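Local coordinates for protein ICChI, a glycosylated chitinase (Ipomoea carnea, PDB 6IDN) that probably hydrolyses the beta-1,4 linkages of chitin, and shows lysozyme as well as chitinase activity, as a glycosylated plant enzyme of glycoside hydrolase family 18, at residues P42-T47 with R112-E117; G31-F36 with Q98-N103. All coordinates share one frame; numbering follows the deposited sequence.

Contact 1 of 2, residues P42-T47 with R112-E117; sequences PILNLT and RPLGDE. With CA (calcium ion), chain F; NAG (2-acetamido-2-deoxy-beta-D-glucopyranose), chain B.
L114 carries this contact: its CD2 methyl lies 3.9 Å from CD2 of L44 and 4.0 Å from CD1 of L46, so one branch serves two leucines two residues apart on 42-47. The L44 and L114 side chains cross at about a right angle. A chi1 of 177° turns the L44 side chain away from its own N and across to L114, and its CD2 also grazes the ring of P113, 4.4 Å from CB. That is the tight part, a small apolar patch; L60 of helix 60-69 touches both L46 and L114, and I64 touches L114.

The solvent side is at the far end of the loop, where D116 is exposed and offers OD1 to the calcium ion at 2.7 Å, a site shared with Q108. Between patch and metal, R112 folds back over its own loop, and NE donates to O of G115 at 2.9 Å, nearly straight (168°) and within the guanidinium plane. E117 OE2 forms a salt bridge with K68. On the strand side, N45 points away from the leucine patch and is glycosylated, with ND2 bonded to C1 of the N-acetylglucosamine, while its OD1 takes the N-H of T47 at 2.8 Å in an Asx turn.

P113 and L114 are the corner residues of a type I beta turn from R112 to G115. The arrangement is a loop of the TIM barrel, between helix 90-103 and strand 121-126, packed by its turn against short strand 43-44.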
loop_
_atom_site.group_PDB
_atom_site.type_symbol
_atom_site.label_atom_id
_atom_site.label_comp_id
_atom_site.label_asym_id
_atom_site.label_seq_id
_atom_site.Cartn_x
_atom_site.Cartn_y
_atom_site.Cartn_z
ATOM N N PRO A 42 -3.834 18.047 6.032
ATOM C CA PRO A 42 -3.297 16.686 6.133
ATOM C C PRO A 42 -1.893 16.669 6.715
ATOM O O PRO A 42 -1.132 17.638 6.612
ATOM C CB PRO A 42 -3.325 16.179 4.686
ATOM C CG PRO A 42 -4.421 16.986 4.042
ATOM C CD PRO A 42 -4.305 18.360 4.676
ATOM N N ILE A 43 -1.576 15.563 7.377
ATOM C CA ILE A 43 -0.300 15.380 8.053
ATOM C C ILE A 43 0.359 14.132 7.489
ATOM O O ILE A 43 -0.249 13.053 7.475
ATOM C CB ILE A 43 -0.477 15.262 9.577
ATOM C CG1 ILE A 43 -1.010 16.579 10.146
ATOM C CG2 ILE A 43 0.840 14.904 10.234
ATOM C CD1 ILE A 43 -1.285 16.515 11.622
ATOM N N LEU A 44 1.598 14.273 7.036
ATOM C CA LEU A 44 2.383 13.148 6.550
ATOM C C LEU A 44 3.432 12.782 7.590
ATOM O O LEU A 44 4.122 13.658 8.116
ATOM C CB LEU A 44 3.046 13.486 5.215
ATOM C CG LEU A 44 3.970 12.442 4.590
ATOM C CD1 LEU A 44 3.170 11.238 4.091
ATOM C CD2 LEU A 44 4.798 13.076 3.476
ATOM N N ASN A 45 3.544 11.487 7.881
ATOM C CA ASN A 45 4.435 10.962 8.910
ATOM C C ASN A 45 5.420 10.024 8.231
ATOM O O ASN A 45 5.026 8.962 7.739
ATOM C CB ASN A 45 3.625 10.232 9.981
ATOM C CG ASN A 45 4.464 9.740 11.141
ATOM O OD1 ASN A 45 5.543 9.165 10.967
ATOM N ND2 ASN A 45 3.963 9.968 12.344
ATOM N N LEU A 46 6.690 10.410 8.193
ATOM C CA LEU A 46 7.752 9.535 7.711
ATOM C C LEU A 46 8.713 9.216 8.848
ATOM O O LEU A 46 9.921 9.078 8.647
ATOM C CB LEU A 46 8.483 10.157 6.523
ATOM C CG LEU A 46 7.605 10.461 5.302
ATOM C CD1 LEU A 46 8.404 11.028 4.136
ATOM C CD2 LEU A 46 6.825 9.205 4.874
ATOM N N THR A 47 8.145 9.063 10.050
ATOM C CA THR A 47 8.845 8.890 11.320
ATOM C C THR A 47 10.138 9.697 11.342
ATOM O O THR A 47 10.098 10.921 11.159
ATOM C CB THR A 47 9.084 7.401 11.626
ATOM O OG1 THR A 47 9.874 6.786 10.601
ATOM C CG2 THR A 47 7.745 6.678 11.720
ATOM N N ARG A 112 4.840 21.275 -2.220
ATOM C CA ARG A 112 4.691 19.824 -2.282
ATOM C C ARG A 112 5.624 19.174 -1.269
ATOM O O ARG A 112 6.835 19.440 -1.301
ATOM C CB ARG A 112 4.985 19.315 -3.680
ATOM C CG ARG A 112 3.950 19.757 -4.735
ATOM C CD ARG A 112 4.355 19.367 -6.144
ATOM N NE ARG A 112 4.696 17.949 -6.238
ATOM C CZ ARG A 112 3.845 16.997 -6.614
ATOM N NH1 ARG A 112 2.579 17.295 -6.940
ATOM N NH2 ARG A 112 4.264 15.738 -6.665
ATOM N N PRO A 113 5.111 18.350 -0.347
ATOM C CA PRO A 113 5.946 17.861 0.764
ATOM C C PRO A 113 7.164 17.067 0.335
ATOM O O PRO A 113 8.185 17.120 1.029
ATOM C CB PRO A 113 4.971 16.993 1.570
ATOM C CG PRO A 113 3.623 17.575 1.277
ATOM C CD PRO A 113 3.695 17.992 -0.176
ATOM N N LEU A 114 7.092 16.318 -0.766
ATOM C CA LEU A 114 8.209 15.494 -1.213
ATOM C C LEU A 114 8.857 16.035 -2.484
ATOM O O LEU A 114 9.518 15.281 -3.208
ATOM C CB LEU A 114 7.747 14.050 -1.435
ATOM C CG LEU A 114 6.948 13.419 -0.294
ATOM C CD1 LEU A 114 6.518 11.994 -0.657
ATOM C CD2 LEU A 114 7.760 13.412 1.000
ATOM N N GLY A 115 8.677 17.324 -2.779
ATOM C CA GLY A 115 9.293 17.908 -3.954
ATOM C C GLY A 115 8.476 17.716 -5.216
ATOM O O GLY A 115 7.322 17.284 -5.196
ATOM N N ASP A 116 9.114 18.014 -6.352
ATOM C CA ASP A 116 8.382 18.127 -7.609
ATOM C C ASP A 116 8.043 16.793 -8.266
ATOM O O ASP A 116 7.092 16.744 -9.055
ATOM C CB ASP A 116 9.174 18.980 -8.596
ATOM C CG ASP A 116 8.531 20.332 -8.844
ATOM O OD1 ASP A 116 7.575 20.698 -8.119
ATOM O OD2 ASP A 116 9.006 21.043 -9.747
ATOM N N GLU A 117 8.782 15.721 -7.987
ATOM C CA GLU A 117 8.535 14.464 -8.690
ATOM C C GLU A 117 7.172 13.875 -8.323
ATOM O O GLU A 117 6.847 13.725 -7.140
ATOM C CB GLU A 117 9.646 13.459 -8.381
ATOM C CG GLU A 117 9.580 12.204 -9.230
ATOM C CD GLU A 117 9.972 12.449 -10.681
ATOM O OE1 GLU A 117 10.700 13.421 -10.959
ATOM O OE2 GLU A 117 9.540 11.670 -11.554
HETATM CA CA CA F . 5.633 20.787 -10.057
HETATM C C1 NAG B . 4.629 9.532 13.530
HETATM C C2 NAG B . 4.388 10.506 14.673
HETATM C C3 NAG B . 4.997 9.966 15.968
HETATM C C4 NAG B . 4.472 8.560 16.240
HETATM C C5 NAG B . 4.732 7.672 15.027
HETATM C C6 NAG B . 4.173 6.276 15.168
HETATM C C7 NAG B . 4.141 12.915 14.249
HETATM C C8 NAG B . 4.854 14.192 13.919
HETATM N N2 NAG B . 4.911 11.826 14.357
HETATM O O3 NAG B . 4.643 10.822 17.048
HETATM O O4 NAG B . 5.105 8.000 17.386
HETATM O O5 NAG B . 4.105 8.249 13.876
HETATM O O6 NAG B . 2.759 6.309 15.308
HETATM O O7 NAG B . 2.923 12.872 14.412
#

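Contact 2 of 2, residues G31-F36 with Q98-N103; sequences GFLTTF and QYLWNN
The Y99 ring has CB of N103, one helical turn on, over one face, 4.0 Å above the plane and offset toward the rim. L33 comes to the same ring obliquely from the strand: its CD2 is 4.0 Å from CE2 of Y99, and its CD1 lies 4.0 Å from the OH. The F36 ring, which stops short of the helix segment, has the carbonyl O of L33 at its edge, in the ring plane; it meets Y85 at a small angle between the planes, and Y134 of helix 134-148 also touches it.

L33 is the contribution of the TIM-barrel strand. Extended about its first torsion (chi1 -163°), the side chain carries its two methyls out toward helix 90-103, where they divide the work: CD1 goes to the phenol oxygen, while CD2 reaches both the ring carbon and CD2 of L100, the latter at 3.9 Å. L100 sets out to one side of the strand, yet the end of its chain swings in to close the gap. L78 of strand 73-80 touches L33, F36 and L100 alike, and so fills in beside them.

The carbonyl O of Y99 takes two N-H groups of N103, the backbone N at 2.9 Å and ND2 at 3.0 Å, the latter with the carbonyl O in the plane of the N103 amide. OD1 of that amide goes to S109, so the amide is gripped through both its N and its O, which fixes its rotation.

Chemically, then, the strand and the helix meet through dispersion and burial of hydrocarbon, with the phenol oxygen touched by a methyl. Such contacts are not directional, so the fit of the L33 methyls against ring and leucine, rather than any directed polar bond, sets the spacing here.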
loop_
_atom_site.group_PDB
_atom_site.type_symbol
_atom_site.label_atom_id
_atom_site.label_comp_id
_atom_site.label_asym_id
_atom_site.label_seq_id
_atom_site.Cartn_x
_atom_site.Cartn_y
_atom_site.Cartn_z
ATOM N N GLY A 31 4.420 5.202 3.553
ATOM C CA GLY A 31 3.410 5.428 4.582
ATOM C C GLY A 31 3.985 6.321 5.667
ATOM O O GLY A 31 5.177 6.230 5.971
ATOM N N PHE A 32 3.148 7.186 6.257
ATOM C CA PHE A 32 1.701 7.269 6.045
ATOM C C PHE A 32 1.192 8.697 6.092
ATOM O O PHE A 32 1.736 9.532 6.809
ATOM C CB PHE A 32 0.938 6.474 7.112
ATOM C CG PHE A 32 1.052 4.991 6.957
ATOM C CD1 PHE A 32 0.415 4.338 5.906
ATOM C CD2 PHE A 32 1.798 4.248 7.856
ATOM C CE1 PHE A 32 0.509 2.953 5.765
ATOM C CE2 PHE A 32 1.907 2.874 7.718
ATOM C CZ PHE A 32 1.268 2.224 6.666
ATOM N N LEU A 33 0.129 8.983 5.342
ATOM C CA LEU A 33 -0.642 10.207 5.568
ATOM C C LEU A 33 -1.618 9.893 6.696
ATOM O O LEU A 33 -2.615 9.194 6.494
ATOM C CB LEU A 33 -1.363 10.649 4.296
ATOM C CG LEU A 33 -1.873 12.093 4.271
ATOM C CD1 LEU A 33 -0.703 13.066 4.102
ATOM C CD2 LEU A 33 -2.882 12.297 3.158
ATOM N N THR A 34 -1.313 10.377 7.905
ATOM C CA THR A 34 -2.005 9.931 9.111
ATOM C C THR A 34 -3.155 10.834 9.545
ATOM O O THR A 34 -4.000 10.386 10.331
ATOM C CB THR A 34 -1.020 9.789 10.284
ATOM O OG1 THR A 34 -0.328 11.028 10.522
ATOM C CG2 THR A 34 -0.024 8.692 9.995
ATOM N N THR A 35 -3.199 12.086 9.081
ATOM C CA THR A 35 -4.368 12.948 9.233
ATOM C C THR A 35 -4.799 13.420 7.854
ATOM O O THR A 35 -3.968 13.911 7.085
ATOM C CB THR A 35 -4.081 14.169 10.116
ATOM O OG1 THR A 35 -3.836 13.754 11.466
ATOM C CG2 THR A 35 -5.280 15.140 10.103
ATOM N N PHE A 36 -6.084 13.245 7.536
ATOM C CA PHE A 36 -6.680 13.826 6.334
ATOM C C PHE A 36 -8.193 13.761 6.469
ATOM O O PHE A 36 -8.726 13.035 7.311
ATOM C CB PHE A 36 -6.226 13.118 5.043
ATOM C CG PHE A 36 -6.573 11.649 4.988
ATOM C CD1 PHE A 36 -7.810 11.226 4.514
ATOM C CD2 PHE A 36 -5.653 10.696 5.380
ATOM C CE1 PHE A 36 -8.129 9.885 4.473
ATOM C CE2 PHE A 36 -5.961 9.344 5.319
ATOM C CZ PHE A 36 -7.201 8.939 4.870
ATOM N N GLN A 98 -8.286 16.059 -4.590
ATOM C CA GLN A 98 -7.593 17.190 -5.207
ATOM C C GLN A 98 -6.306 17.495 -4.463
ATOM O O GLN A 98 -5.271 17.766 -5.078
ATOM C CB GLN A 98 -8.520 18.403 -5.214
ATOM C CG GLN A 98 -8.024 19.510 -6.070
ATOM C CD GLN A 98 -8.107 19.162 -7.529
ATOM O OE1 GLN A 98 -9.186 18.927 -8.071
ATOM N NE2 GLN A 98 -6.949 19.078 -8.175
ATOM N N TYR A 99 -6.355 17.464 -3.124
ATOM C CA TYR A 99 -5.156 17.666 -2.330
ATOM C C TYR A 99 -4.086 16.659 -2.705
ATOM O O TYR A 99 -2.913 17.013 -2.853
ATOM C CB TYR A 99 -5.472 17.552 -0.821
ATOM C CG TYR A 99 -4.222 17.303 0.021
ATOM C CD1 TYR A 99 -3.432 18.354 0.458
ATOM C CD2 TYR A 99 -3.826 16.009 0.357
ATOM C CE1 TYR A 99 -2.282 18.128 1.208
ATOM C CE2 TYR A 99 -2.673 15.775 1.100
ATOM C CZ TYR A 99 -1.910 16.843 1.523
ATOM O OH TYR A 99 -0.767 16.617 2.274
ATOM N N LEU A 100 -4.472 15.384 -2.821
ATOM C CA LEU A 100 -3.493 14.354 -3.148
ATOM C C LEU A 100 -2.919 14.587 -4.536
ATOM O O LEU A 100 -1.704 14.461 -4.744
ATOM C CB LEU A 100 -4.131 12.968 -3.052
ATOM C CG LEU A 100 -4.572 12.602 -1.641
ATOM C CD1 LEU A 100 -5.417 11.346 -1.699
ATOM C CD2 LEU A 100 -3.373 12.364 -0.755
ATOM N N TRP A 101 -3.776 14.921 -5.501
ATOM C CA TRP A 101 -3.290 15.187 -6.851
ATOM C C TRP A 101 -2.321 16.364 -6.846
ATOM O O TRP A 101 -1.234 16.302 -7.440
ATOM C CB TRP A 101 -4.471 15.455 -7.802
ATOM C CG TRP A 101 -4.008 15.938 -9.139
ATOM C CD1 TRP A 101 -4.014 17.225 -9.584
ATOM C CD2 TRP A 101 -3.441 15.149 -10.188
ATOM N NE1 TRP A 101 -3.478 17.287 -10.853
ATOM C CE2 TRP A 101 -3.122 16.024 -11.243
ATOM C CE3 TRP A 101 -3.183 13.783 -10.344
ATOM C CZ2 TRP A 101 -2.549 15.582 -12.430
ATOM C CZ3 TRP A 101 -2.599 13.349 -11.524
ATOM C CH2 TRP A 101 -2.299 14.242 -12.552
ATOM N N ASN A 102 -2.696 17.446 -6.163
ATOM C CA ASN A 102 -1.902 18.669 -6.210
ATOM C C ASN A 102 -0.591 18.527 -5.456
ATOM O O ASN A 102 0.400 19.178 -5.815
ATOM C CB ASN A 102 -2.705 19.828 -5.619
ATOM C CG ASN A 102 -3.824 20.288 -6.522
ATOM O OD1 ASN A 102 -3.852 19.980 -7.712
ATOM N ND2 ASN A 102 -4.749 21.050 -5.960
ATOM N N ASN A 103 -0.571 17.725 -4.391
ATOM C CA ASN A 103 0.582 17.722 -3.503
ATOM C C ASN A 103 1.504 16.529 -3.704
ATOM O O ASN A 103 2.706 16.640 -3.418
ATOM C CB ASN A 103 0.118 17.788 -2.045
ATOM C CG ASN A 103 -0.295 19.189 -1.642
ATOM O OD1 ASN A 103 0.548 20.001 -1.260
ATOM N ND2 ASN A 103 -1.589 19.493 -1.754
#

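How the contacts relate
The two contacts lie side by side, centres about 8 Å apart, in the same part of the family 18 TIM barrel. Along the chain their segments alternate: 31-36, 42-47, 98-103, 112-117. Strands 27-36 and 43-44 are consecutive antiparallel neighbours in one sheet, joined by N45 N to F32 O and I43 O to T34 N, both 2.9 Å and probable hydrogen bonds, with a classic beta bulge where T34 and T35 face I43. Contact 2 places helix 90-103 on the barrel strand; contact 1 places the loop following that helix on the added strand. Together they hold helix 90-103 and the turn of the loop after it against the outside of the barrel beside strands 27-36 and 43-44.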